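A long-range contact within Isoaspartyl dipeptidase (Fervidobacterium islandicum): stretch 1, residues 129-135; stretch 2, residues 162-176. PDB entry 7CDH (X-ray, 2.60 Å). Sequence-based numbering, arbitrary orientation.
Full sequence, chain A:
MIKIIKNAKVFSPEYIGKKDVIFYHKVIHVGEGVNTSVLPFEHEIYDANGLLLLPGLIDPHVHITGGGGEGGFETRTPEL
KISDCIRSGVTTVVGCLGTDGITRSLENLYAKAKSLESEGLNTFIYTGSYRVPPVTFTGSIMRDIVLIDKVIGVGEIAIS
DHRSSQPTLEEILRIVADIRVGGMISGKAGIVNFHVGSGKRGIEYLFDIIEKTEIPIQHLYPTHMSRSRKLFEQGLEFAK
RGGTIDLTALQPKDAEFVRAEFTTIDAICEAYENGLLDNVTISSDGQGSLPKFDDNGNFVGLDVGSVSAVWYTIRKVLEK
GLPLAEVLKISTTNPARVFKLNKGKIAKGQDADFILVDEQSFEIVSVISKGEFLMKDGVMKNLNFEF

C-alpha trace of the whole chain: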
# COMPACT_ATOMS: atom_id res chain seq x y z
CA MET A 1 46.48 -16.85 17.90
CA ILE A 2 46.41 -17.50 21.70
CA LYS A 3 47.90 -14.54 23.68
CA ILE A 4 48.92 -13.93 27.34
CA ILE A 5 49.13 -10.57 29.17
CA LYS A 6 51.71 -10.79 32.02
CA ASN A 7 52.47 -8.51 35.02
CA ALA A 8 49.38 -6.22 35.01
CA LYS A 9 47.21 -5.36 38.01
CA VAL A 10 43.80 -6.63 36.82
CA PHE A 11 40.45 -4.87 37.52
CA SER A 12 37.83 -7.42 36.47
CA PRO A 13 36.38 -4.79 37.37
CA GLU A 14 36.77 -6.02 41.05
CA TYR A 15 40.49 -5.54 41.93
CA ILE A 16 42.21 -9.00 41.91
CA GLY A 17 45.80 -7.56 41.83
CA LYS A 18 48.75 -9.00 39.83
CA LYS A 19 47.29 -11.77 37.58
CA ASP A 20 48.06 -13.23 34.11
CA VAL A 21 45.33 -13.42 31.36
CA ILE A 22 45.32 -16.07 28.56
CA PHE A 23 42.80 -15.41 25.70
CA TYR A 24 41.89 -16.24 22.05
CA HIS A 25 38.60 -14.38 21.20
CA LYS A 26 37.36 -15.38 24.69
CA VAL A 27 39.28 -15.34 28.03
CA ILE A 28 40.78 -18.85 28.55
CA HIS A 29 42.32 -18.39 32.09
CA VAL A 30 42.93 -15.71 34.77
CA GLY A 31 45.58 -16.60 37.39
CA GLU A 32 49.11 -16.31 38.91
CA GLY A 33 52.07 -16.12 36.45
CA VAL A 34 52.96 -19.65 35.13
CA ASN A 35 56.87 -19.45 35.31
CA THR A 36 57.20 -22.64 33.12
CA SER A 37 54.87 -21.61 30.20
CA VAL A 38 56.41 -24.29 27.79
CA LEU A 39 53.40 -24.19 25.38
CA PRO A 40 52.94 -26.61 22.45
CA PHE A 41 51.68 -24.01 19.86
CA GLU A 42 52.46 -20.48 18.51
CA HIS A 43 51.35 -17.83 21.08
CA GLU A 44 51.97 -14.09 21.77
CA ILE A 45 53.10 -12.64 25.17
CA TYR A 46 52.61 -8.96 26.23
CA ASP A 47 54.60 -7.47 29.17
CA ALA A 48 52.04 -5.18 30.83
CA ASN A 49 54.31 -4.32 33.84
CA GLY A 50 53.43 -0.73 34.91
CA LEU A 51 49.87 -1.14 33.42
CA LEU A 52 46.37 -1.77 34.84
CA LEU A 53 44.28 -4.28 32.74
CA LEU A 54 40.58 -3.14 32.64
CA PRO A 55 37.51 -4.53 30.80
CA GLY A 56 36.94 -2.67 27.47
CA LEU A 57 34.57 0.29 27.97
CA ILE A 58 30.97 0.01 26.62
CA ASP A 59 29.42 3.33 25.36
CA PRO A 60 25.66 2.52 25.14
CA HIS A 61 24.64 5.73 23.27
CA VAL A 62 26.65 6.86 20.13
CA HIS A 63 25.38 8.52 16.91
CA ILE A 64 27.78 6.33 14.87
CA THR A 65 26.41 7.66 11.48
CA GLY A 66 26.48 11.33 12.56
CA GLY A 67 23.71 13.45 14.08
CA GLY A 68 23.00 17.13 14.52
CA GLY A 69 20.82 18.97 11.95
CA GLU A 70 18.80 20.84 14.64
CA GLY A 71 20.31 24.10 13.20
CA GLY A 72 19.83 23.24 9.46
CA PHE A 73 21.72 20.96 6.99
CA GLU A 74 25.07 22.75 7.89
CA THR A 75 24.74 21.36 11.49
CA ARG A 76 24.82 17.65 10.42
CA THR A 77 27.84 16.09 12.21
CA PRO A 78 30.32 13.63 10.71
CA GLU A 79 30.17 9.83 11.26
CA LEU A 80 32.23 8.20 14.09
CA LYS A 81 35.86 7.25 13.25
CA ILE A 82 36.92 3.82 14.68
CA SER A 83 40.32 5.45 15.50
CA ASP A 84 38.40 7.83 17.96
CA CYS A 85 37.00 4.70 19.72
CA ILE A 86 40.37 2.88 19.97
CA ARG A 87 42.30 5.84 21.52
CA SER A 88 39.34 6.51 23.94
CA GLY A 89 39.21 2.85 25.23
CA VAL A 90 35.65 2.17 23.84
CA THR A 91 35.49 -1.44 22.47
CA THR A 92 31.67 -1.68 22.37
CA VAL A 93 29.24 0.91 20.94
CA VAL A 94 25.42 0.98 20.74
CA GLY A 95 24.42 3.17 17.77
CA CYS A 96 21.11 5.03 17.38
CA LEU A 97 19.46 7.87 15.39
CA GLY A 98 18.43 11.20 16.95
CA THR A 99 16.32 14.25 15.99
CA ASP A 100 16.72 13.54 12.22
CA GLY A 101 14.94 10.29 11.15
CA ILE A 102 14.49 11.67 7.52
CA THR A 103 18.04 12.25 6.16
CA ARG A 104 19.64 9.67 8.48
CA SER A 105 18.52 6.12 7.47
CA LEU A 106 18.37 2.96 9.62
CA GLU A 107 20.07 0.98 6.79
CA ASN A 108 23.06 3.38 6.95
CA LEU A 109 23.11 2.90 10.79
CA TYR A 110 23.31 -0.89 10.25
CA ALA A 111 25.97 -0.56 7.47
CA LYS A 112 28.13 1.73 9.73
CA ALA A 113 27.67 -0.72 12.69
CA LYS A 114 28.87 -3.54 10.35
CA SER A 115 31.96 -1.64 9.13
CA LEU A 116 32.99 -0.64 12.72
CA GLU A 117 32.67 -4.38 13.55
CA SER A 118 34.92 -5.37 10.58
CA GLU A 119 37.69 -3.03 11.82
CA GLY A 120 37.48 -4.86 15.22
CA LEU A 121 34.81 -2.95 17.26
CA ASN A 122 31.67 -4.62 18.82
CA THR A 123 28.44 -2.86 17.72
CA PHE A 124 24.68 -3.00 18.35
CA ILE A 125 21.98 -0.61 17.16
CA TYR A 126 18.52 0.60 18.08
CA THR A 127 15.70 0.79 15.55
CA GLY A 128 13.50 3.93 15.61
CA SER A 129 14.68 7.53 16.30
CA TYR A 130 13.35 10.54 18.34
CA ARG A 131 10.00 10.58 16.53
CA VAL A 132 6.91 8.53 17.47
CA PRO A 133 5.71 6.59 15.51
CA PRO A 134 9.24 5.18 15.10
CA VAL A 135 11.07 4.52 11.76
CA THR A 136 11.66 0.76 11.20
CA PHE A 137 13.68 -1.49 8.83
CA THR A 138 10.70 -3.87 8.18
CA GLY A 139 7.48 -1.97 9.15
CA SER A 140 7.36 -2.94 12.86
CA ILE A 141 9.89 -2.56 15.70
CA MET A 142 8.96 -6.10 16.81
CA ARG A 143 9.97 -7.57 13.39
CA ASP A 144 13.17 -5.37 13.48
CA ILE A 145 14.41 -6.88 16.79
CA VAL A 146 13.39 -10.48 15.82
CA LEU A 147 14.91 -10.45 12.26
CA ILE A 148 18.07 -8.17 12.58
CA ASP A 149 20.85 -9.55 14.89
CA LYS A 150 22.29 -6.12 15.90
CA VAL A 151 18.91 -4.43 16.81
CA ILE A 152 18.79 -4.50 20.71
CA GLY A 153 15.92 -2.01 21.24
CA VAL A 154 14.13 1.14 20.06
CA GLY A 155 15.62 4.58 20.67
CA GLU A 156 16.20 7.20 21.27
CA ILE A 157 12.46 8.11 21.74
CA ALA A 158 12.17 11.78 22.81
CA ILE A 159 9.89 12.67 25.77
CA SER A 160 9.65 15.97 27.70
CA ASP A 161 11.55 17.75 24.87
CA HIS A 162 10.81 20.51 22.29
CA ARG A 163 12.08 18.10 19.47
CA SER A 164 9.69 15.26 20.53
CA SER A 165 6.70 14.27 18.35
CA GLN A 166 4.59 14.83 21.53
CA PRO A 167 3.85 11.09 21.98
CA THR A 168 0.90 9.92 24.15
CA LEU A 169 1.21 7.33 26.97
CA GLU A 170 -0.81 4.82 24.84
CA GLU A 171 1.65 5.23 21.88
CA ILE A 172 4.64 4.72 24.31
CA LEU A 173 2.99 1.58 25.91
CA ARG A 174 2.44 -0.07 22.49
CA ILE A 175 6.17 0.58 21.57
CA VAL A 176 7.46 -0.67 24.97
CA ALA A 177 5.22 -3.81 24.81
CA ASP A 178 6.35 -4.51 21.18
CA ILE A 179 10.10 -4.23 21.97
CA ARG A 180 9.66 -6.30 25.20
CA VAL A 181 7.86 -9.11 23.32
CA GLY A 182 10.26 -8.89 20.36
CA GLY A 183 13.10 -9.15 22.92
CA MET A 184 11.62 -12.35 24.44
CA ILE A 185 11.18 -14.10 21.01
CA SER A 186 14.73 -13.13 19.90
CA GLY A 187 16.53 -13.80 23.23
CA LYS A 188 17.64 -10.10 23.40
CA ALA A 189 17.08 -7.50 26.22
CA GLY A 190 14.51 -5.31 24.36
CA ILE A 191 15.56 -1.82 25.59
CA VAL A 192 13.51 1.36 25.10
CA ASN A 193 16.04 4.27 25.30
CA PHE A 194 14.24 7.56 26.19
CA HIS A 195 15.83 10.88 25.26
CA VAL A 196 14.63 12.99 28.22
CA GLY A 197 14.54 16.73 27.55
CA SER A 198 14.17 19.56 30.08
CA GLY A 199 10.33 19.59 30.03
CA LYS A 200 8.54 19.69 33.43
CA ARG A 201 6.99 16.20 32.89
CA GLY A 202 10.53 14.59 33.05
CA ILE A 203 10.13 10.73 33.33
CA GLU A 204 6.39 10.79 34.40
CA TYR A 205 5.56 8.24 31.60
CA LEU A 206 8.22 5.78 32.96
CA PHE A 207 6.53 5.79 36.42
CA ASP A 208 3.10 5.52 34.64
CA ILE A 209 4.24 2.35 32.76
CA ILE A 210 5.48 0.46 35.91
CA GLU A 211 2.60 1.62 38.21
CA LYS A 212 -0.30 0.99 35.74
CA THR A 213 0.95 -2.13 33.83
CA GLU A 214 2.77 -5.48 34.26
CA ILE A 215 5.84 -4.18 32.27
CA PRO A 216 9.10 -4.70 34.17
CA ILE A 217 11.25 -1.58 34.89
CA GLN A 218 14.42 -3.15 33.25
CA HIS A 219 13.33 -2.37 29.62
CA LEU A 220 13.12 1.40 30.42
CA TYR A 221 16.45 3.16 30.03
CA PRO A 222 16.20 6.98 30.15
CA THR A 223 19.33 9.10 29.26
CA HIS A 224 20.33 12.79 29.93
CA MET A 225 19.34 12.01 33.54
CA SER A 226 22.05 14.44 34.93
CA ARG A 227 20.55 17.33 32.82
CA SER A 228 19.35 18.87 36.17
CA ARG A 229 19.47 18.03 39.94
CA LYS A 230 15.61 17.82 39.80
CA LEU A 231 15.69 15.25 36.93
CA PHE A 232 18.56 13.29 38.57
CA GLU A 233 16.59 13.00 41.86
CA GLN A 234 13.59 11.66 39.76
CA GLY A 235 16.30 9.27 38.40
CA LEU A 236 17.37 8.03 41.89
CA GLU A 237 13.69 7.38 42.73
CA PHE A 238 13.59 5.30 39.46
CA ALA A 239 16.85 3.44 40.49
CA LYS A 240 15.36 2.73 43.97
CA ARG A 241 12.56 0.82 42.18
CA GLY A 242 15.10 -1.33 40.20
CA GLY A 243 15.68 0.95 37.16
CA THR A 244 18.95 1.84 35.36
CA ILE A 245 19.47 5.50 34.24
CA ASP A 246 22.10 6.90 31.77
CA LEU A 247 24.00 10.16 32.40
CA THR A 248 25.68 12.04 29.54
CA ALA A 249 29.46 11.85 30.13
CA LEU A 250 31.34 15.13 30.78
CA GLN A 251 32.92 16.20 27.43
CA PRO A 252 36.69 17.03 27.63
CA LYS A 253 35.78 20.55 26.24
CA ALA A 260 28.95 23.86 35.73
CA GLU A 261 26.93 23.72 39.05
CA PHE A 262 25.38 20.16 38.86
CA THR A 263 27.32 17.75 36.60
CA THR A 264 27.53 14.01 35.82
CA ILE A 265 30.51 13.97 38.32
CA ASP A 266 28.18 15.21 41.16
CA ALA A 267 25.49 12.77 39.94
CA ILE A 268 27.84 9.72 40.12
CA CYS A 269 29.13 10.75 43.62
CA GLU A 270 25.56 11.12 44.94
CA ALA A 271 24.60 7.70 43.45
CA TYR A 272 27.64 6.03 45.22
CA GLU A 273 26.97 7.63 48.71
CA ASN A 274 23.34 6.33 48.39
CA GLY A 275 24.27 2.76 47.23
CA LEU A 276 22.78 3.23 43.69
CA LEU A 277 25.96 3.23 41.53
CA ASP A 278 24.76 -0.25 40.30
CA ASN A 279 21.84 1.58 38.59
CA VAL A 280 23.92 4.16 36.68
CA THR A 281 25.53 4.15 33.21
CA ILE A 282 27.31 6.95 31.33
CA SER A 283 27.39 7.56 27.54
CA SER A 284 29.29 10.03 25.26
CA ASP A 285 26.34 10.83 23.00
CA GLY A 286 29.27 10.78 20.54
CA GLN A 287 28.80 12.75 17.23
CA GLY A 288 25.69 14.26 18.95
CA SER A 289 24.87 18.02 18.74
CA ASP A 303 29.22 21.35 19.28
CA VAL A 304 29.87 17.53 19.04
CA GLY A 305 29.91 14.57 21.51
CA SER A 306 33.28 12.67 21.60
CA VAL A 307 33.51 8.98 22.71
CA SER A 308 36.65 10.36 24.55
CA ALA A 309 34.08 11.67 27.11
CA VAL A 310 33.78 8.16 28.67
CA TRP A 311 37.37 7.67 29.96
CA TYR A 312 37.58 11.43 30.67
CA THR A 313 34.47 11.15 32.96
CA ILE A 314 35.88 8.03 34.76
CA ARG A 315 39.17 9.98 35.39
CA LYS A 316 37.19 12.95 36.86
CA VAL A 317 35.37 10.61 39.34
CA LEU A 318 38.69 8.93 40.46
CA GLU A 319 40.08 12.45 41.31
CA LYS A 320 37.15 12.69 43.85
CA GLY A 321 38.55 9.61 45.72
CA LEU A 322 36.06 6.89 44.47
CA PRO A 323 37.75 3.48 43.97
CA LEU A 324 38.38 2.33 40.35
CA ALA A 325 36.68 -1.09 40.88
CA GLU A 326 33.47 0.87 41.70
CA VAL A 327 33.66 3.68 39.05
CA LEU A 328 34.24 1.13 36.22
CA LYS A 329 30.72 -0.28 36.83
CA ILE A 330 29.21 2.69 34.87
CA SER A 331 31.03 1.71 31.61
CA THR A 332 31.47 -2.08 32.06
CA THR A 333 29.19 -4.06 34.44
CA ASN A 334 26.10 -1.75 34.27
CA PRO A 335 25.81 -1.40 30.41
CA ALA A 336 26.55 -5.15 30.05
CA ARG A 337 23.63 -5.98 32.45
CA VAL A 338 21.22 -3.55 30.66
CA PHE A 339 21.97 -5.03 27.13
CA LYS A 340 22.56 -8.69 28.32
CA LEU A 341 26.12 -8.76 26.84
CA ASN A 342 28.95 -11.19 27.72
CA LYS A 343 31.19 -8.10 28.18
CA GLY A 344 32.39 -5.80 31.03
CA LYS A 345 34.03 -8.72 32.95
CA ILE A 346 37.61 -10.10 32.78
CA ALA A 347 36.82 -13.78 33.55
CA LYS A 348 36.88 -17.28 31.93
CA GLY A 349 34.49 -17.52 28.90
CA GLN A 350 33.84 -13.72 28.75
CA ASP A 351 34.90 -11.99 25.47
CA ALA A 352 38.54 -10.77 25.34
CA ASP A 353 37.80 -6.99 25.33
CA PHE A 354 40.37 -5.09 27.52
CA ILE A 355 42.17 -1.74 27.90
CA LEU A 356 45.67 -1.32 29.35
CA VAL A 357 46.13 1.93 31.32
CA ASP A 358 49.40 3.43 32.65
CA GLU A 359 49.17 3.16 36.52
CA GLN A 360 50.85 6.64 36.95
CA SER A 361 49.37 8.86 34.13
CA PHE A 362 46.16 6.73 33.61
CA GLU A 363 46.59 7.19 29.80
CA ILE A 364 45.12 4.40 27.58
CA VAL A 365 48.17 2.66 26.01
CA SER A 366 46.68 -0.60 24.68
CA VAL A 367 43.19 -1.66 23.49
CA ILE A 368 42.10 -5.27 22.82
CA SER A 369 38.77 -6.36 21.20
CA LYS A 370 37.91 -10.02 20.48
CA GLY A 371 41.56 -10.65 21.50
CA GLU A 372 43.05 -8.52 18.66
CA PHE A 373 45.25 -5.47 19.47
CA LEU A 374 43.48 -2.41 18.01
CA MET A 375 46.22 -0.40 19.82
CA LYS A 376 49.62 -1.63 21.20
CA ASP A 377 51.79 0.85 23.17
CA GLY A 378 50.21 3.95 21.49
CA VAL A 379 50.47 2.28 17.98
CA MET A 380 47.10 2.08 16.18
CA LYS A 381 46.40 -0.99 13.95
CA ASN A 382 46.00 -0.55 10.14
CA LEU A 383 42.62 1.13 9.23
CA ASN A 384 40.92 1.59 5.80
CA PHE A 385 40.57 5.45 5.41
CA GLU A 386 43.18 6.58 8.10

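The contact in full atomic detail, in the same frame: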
# COMPACT_ATOMS: atom_id res chain seq x y z
N SER A 129 13.99 6.22 16.17
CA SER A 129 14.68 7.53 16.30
C SER A 129 13.86 8.34 17.31
O SER A 129 12.98 7.73 17.98
CB SER A 129 14.79 8.25 14.95
OG SER A 129 13.51 8.69 14.44
N TYR A 130 14.08 9.66 17.41
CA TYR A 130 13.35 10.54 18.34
C TYR A 130 11.85 10.37 18.12
O TYR A 130 11.11 10.29 19.09
CB TYR A 130 13.66 12.02 18.12
CG TYR A 130 14.77 12.62 18.94
CD1 TYR A 130 15.91 11.91 19.31
CD2 TYR A 130 14.71 13.97 19.28
CE1 TYR A 130 16.94 12.51 20.02
CE2 TYR A 130 15.72 14.57 20.01
CZ TYR A 130 16.84 13.85 20.37
OH TYR A 130 17.83 14.51 21.06
N ARG A 131 11.42 10.38 16.87
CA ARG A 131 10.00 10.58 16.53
C ARG A 131 9.18 9.33 16.83
O ARG A 131 9.62 8.23 16.54
CB ARG A 131 9.85 10.93 15.06
CG ARG A 131 8.40 11.15 14.66
CD ARG A 131 8.38 11.87 13.35
NE ARG A 131 7.03 12.19 12.96
CZ ARG A 131 6.19 11.36 12.38
NH1 ARG A 131 6.54 10.11 12.12
NH2 ARG A 131 4.97 11.81 12.10
N VAL A 132 8.00 9.54 17.37
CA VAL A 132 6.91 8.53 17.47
C VAL A 132 5.86 8.91 16.43
O VAL A 132 5.51 10.10 16.36
CB VAL A 132 6.35 8.54 18.90
CG1 VAL A 132 5.03 7.83 18.99
CG2 VAL A 132 7.37 7.98 19.88
N PRO A 133 5.37 8.01 15.54
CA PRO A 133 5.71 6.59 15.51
C PRO A 133 7.09 6.32 14.91
O PRO A 133 7.52 7.02 14.00
CB PRO A 133 4.66 5.98 14.54
CG PRO A 133 4.30 7.08 13.60
CD PRO A 133 4.46 8.35 14.42
N PRO A 134 7.82 5.30 15.40
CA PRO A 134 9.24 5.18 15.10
C PRO A 134 9.50 4.58 13.72
O PRO A 134 8.73 3.74 13.34
CB PRO A 134 9.75 4.24 16.21
CG PRO A 134 8.57 3.39 16.52
CD PRO A 134 7.37 4.31 16.37
N VAL A 135 10.56 5.06 13.05
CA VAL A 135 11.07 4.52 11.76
C VAL A 135 11.48 3.08 12.03
O VAL A 135 11.91 2.80 13.16
CB VAL A 135 12.27 5.32 11.22
CG1 VAL A 135 11.88 6.70 10.75
CG2 VAL A 135 13.43 5.39 12.26
N HIS A 162 11.37 19.65 23.35
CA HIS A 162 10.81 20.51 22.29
C HIS A 162 11.01 19.86 20.90
O HIS A 162 10.31 20.27 20.00
CB HIS A 162 11.37 21.93 22.44
CG HIS A 162 12.84 22.05 22.19
ND1 HIS A 162 13.77 21.99 23.20
CD2 HIS A 162 13.54 22.26 21.07
CE1 HIS A 162 14.98 22.16 22.71
NE2 HIS A 162 14.85 22.32 21.41
N ARG A 163 11.86 18.84 20.75
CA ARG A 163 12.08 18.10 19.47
C ARG A 163 11.30 16.78 19.44
O ARG A 163 11.42 16.01 18.43
CB ARG A 163 13.57 17.84 19.25
CG ARG A 163 14.41 19.10 19.10
CD ARG A 163 15.86 18.79 19.47
NE ARG A 163 15.99 18.69 20.93
CZ ARG A 163 17.12 18.43 21.59
NH1 ARG A 163 18.25 18.20 20.94
NH2 ARG A 163 17.10 18.39 22.91
N SER A 164 10.49 16.51 20.46
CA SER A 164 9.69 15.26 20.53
C SER A 164 8.56 15.34 19.49
O SER A 164 8.30 16.43 18.95
CB SER A 164 9.17 15.02 21.91
OG SER A 164 7.95 15.71 22.10
N SER A 165 7.90 14.24 19.21
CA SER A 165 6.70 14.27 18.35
C SER A 165 5.47 14.32 19.25
O SER A 165 4.40 14.00 18.79
CB SER A 165 6.69 13.12 17.44
OG SER A 165 6.49 11.91 18.14
N GLN A 166 5.66 14.71 20.50
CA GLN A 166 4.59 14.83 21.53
C GLN A 166 3.84 13.50 21.61
O GLN A 166 2.63 13.45 21.45
CB GLN A 166 3.70 16.04 21.24
CG GLN A 166 4.43 17.38 21.23
CD GLN A 166 5.07 17.75 22.56
OE1 GLN A 166 4.55 17.42 23.63
NE2 GLN A 166 6.22 18.42 22.51
N PRO A 167 4.52 12.39 21.92
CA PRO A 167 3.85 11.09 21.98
C PRO A 167 2.95 10.96 23.20
O PRO A 167 3.30 11.47 24.26
CB PRO A 167 5.02 10.10 22.14
CG PRO A 167 6.07 10.93 22.88
CD PRO A 167 5.94 12.30 22.26
N THR A 168 1.84 10.25 23.05
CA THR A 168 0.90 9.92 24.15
C THR A 168 1.42 8.72 24.94
O THR A 168 2.24 7.97 24.41
CB THR A 168 -0.49 9.59 23.61
OG1 THR A 168 -0.43 8.38 22.84
CG2 THR A 168 -1.05 10.74 22.80
N LEU A 169 0.86 8.49 26.12
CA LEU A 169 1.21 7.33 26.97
C LEU A 169 0.84 6.03 26.25
O LEU A 169 1.64 5.08 26.29
CB LEU A 169 0.47 7.45 28.31
CG LEU A 169 0.67 6.27 29.25
CD1 LEU A 169 2.15 6.02 29.50
CD2 LEU A 169 -0.08 6.49 30.56
N GLU A 170 -0.33 5.99 25.62
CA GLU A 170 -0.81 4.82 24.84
C GLU A 170 0.20 4.49 23.74
O GLU A 170 0.53 3.29 23.61
CB GLU A 170 -2.22 5.09 24.32
CG GLU A 170 -3.28 4.99 25.43
CD GLU A 170 -4.71 5.36 25.04
OE1 GLU A 170 -4.91 5.91 23.91
OE2 GLU A 170 -5.64 5.12 25.86
N GLU A 171 0.68 5.48 22.98
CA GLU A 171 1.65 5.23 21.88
C GLU A 171 2.92 4.64 22.49
O GLU A 171 3.39 3.60 21.97
CB GLU A 171 1.97 6.51 21.12
CG GLU A 171 0.83 7.08 20.30
CD GLU A 171 1.21 8.37 19.57
OE1 GLU A 171 1.62 9.33 20.25
OE2 GLU A 171 1.11 8.41 18.31
N ILE A 172 3.46 5.26 23.55
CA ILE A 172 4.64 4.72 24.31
C ILE A 172 4.38 3.26 24.72
O ILE A 172 5.27 2.43 24.51
CB ILE A 172 4.99 5.56 25.56
CG1 ILE A 172 5.36 7.01 25.22
CG2 ILE A 172 6.13 4.89 26.32
CD1 ILE A 172 6.31 7.11 24.05
N LEU A 173 3.25 2.94 25.36
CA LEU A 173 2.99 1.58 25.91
C LEU A 173 3.04 0.55 24.77
O LEU A 173 3.63 -0.55 24.99
CB LEU A 173 1.63 1.52 26.61
CG LEU A 173 1.58 2.08 28.03
CD1 LEU A 173 0.15 2.08 28.54
CD2 LEU A 173 2.50 1.30 28.96
N ARG A 174 2.44 0.87 23.62
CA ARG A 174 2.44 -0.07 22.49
C ARG A 174 3.90 -0.36 22.09
O ARG A 174 4.25 -1.56 21.97
CB ARG A 174 1.60 0.50 21.36
CG ARG A 174 1.63 -0.33 20.07
CD ARG A 174 1.11 -1.75 20.16
NE ARG A 174 0.02 -1.89 21.11
CZ ARG A 174 -1.21 -1.45 20.92
NH1 ARG A 174 -1.54 -0.84 19.78
NH2 ARG A 174 -2.12 -1.62 21.87
N ILE A 175 4.74 0.69 21.97
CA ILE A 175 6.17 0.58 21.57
C ILE A 175 6.93 -0.22 22.62
O ILE A 175 7.67 -1.14 22.25
CB ILE A 175 6.78 1.98 21.33
CG1 ILE A 175 6.21 2.63 20.07
CG2 ILE A 175 8.31 1.94 21.30
CD1 ILE A 175 6.19 4.14 20.17
N VAL A 176 6.74 0.08 23.90
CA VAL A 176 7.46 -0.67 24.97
C VAL A 176 7.01 -2.13 24.94
O VAL A 176 7.87 -3.00 25.01
CB VAL A 176 7.27 -0.04 26.36
CG1 VAL A 176 7.87 -0.90 27.44
CG2 VAL A 176 7.85 1.36 26.42
O HOH W 1 9.10 11.76 20.32

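How do the two backbones meet? Residues 129-135 form an irregular segment with neither helix nor strand, and the peptide bond before Pro133 is cis. The other stretch begins as a loop and becomes helical from Leu169. The stretches come close near Arg131 and Ser165, whose CA atoms lie 5.3 Å apart, and are wider spaced near Pro134 and Ile175, where CA to CA is 8.5 Å. The loop therefore makes the tight approach, while the helix leaves room for side chains between the backbones. A water joins the stretches beside the close point: it donates to Tyr130 O at 2.8 Å and accepts from Ser165 N at 3.0 Å.

What does Ser165 contribute at this close point? Its CA-to-CB bond points toward the first stretch, and with chi1 in the p well its hydroxyl reaches the backbone of Val132. Ser165 OG donates a hydrogen bond to Val132 O at 2.7 Å. The same OG lies 2.9 Å from Val132 N, so the hydroxyl sits close to both polar backbone atoms of one residue. Ser165 CB also packs against the aliphatic part of Arg131, 3.8 Å from Arg131 CG.

Why is Val132 so central to the packing? Its CA-to-CB bond points toward the second stretch, and its side chain meets both the loop and the helix. Val132 CB is 3.8 Å from Pro167 CB, while Val132 CG2 is 4.0 Å from Ile175 CD1 and 4.4 Å from Ile172 CD1. Ile172 and Ile175 are about one helical turn apart, which lets both reach the same methyl group, although the CA-to-CB bond of Ile172 points away and only the end of its side chain comes nearer. Pro134 extends the apolar patch, its CD 4.0 Å from Ile175 CD1.

How is the start of the helix held where it faces Val132? Thr168 is the N-cap: Glu171 N donates to Thr168 OG1 at 3.1 Å, and in return Thr168 N donates to Glu171 OE1 at 3.0 Å. The cap gives Glu171 N, in the first turn, an acceptor, and the Glu171 carboxylate takes up Thr168 N. The CA-to-CB bond of Glu171 points toward the first stretch, and its CD lies 3.9 Å from Val132 CG1.

What happens at the other end of the contact? The CA-to-CB bonds of Tyr130 and Arg163 point toward each other's stretches, and Tyr130 OH lies over one face of the Arg163 guanidinium, 3.7 Å from Arg163 NH1. Arg163 O sits at the edge of the tyrosine ring, near its plane.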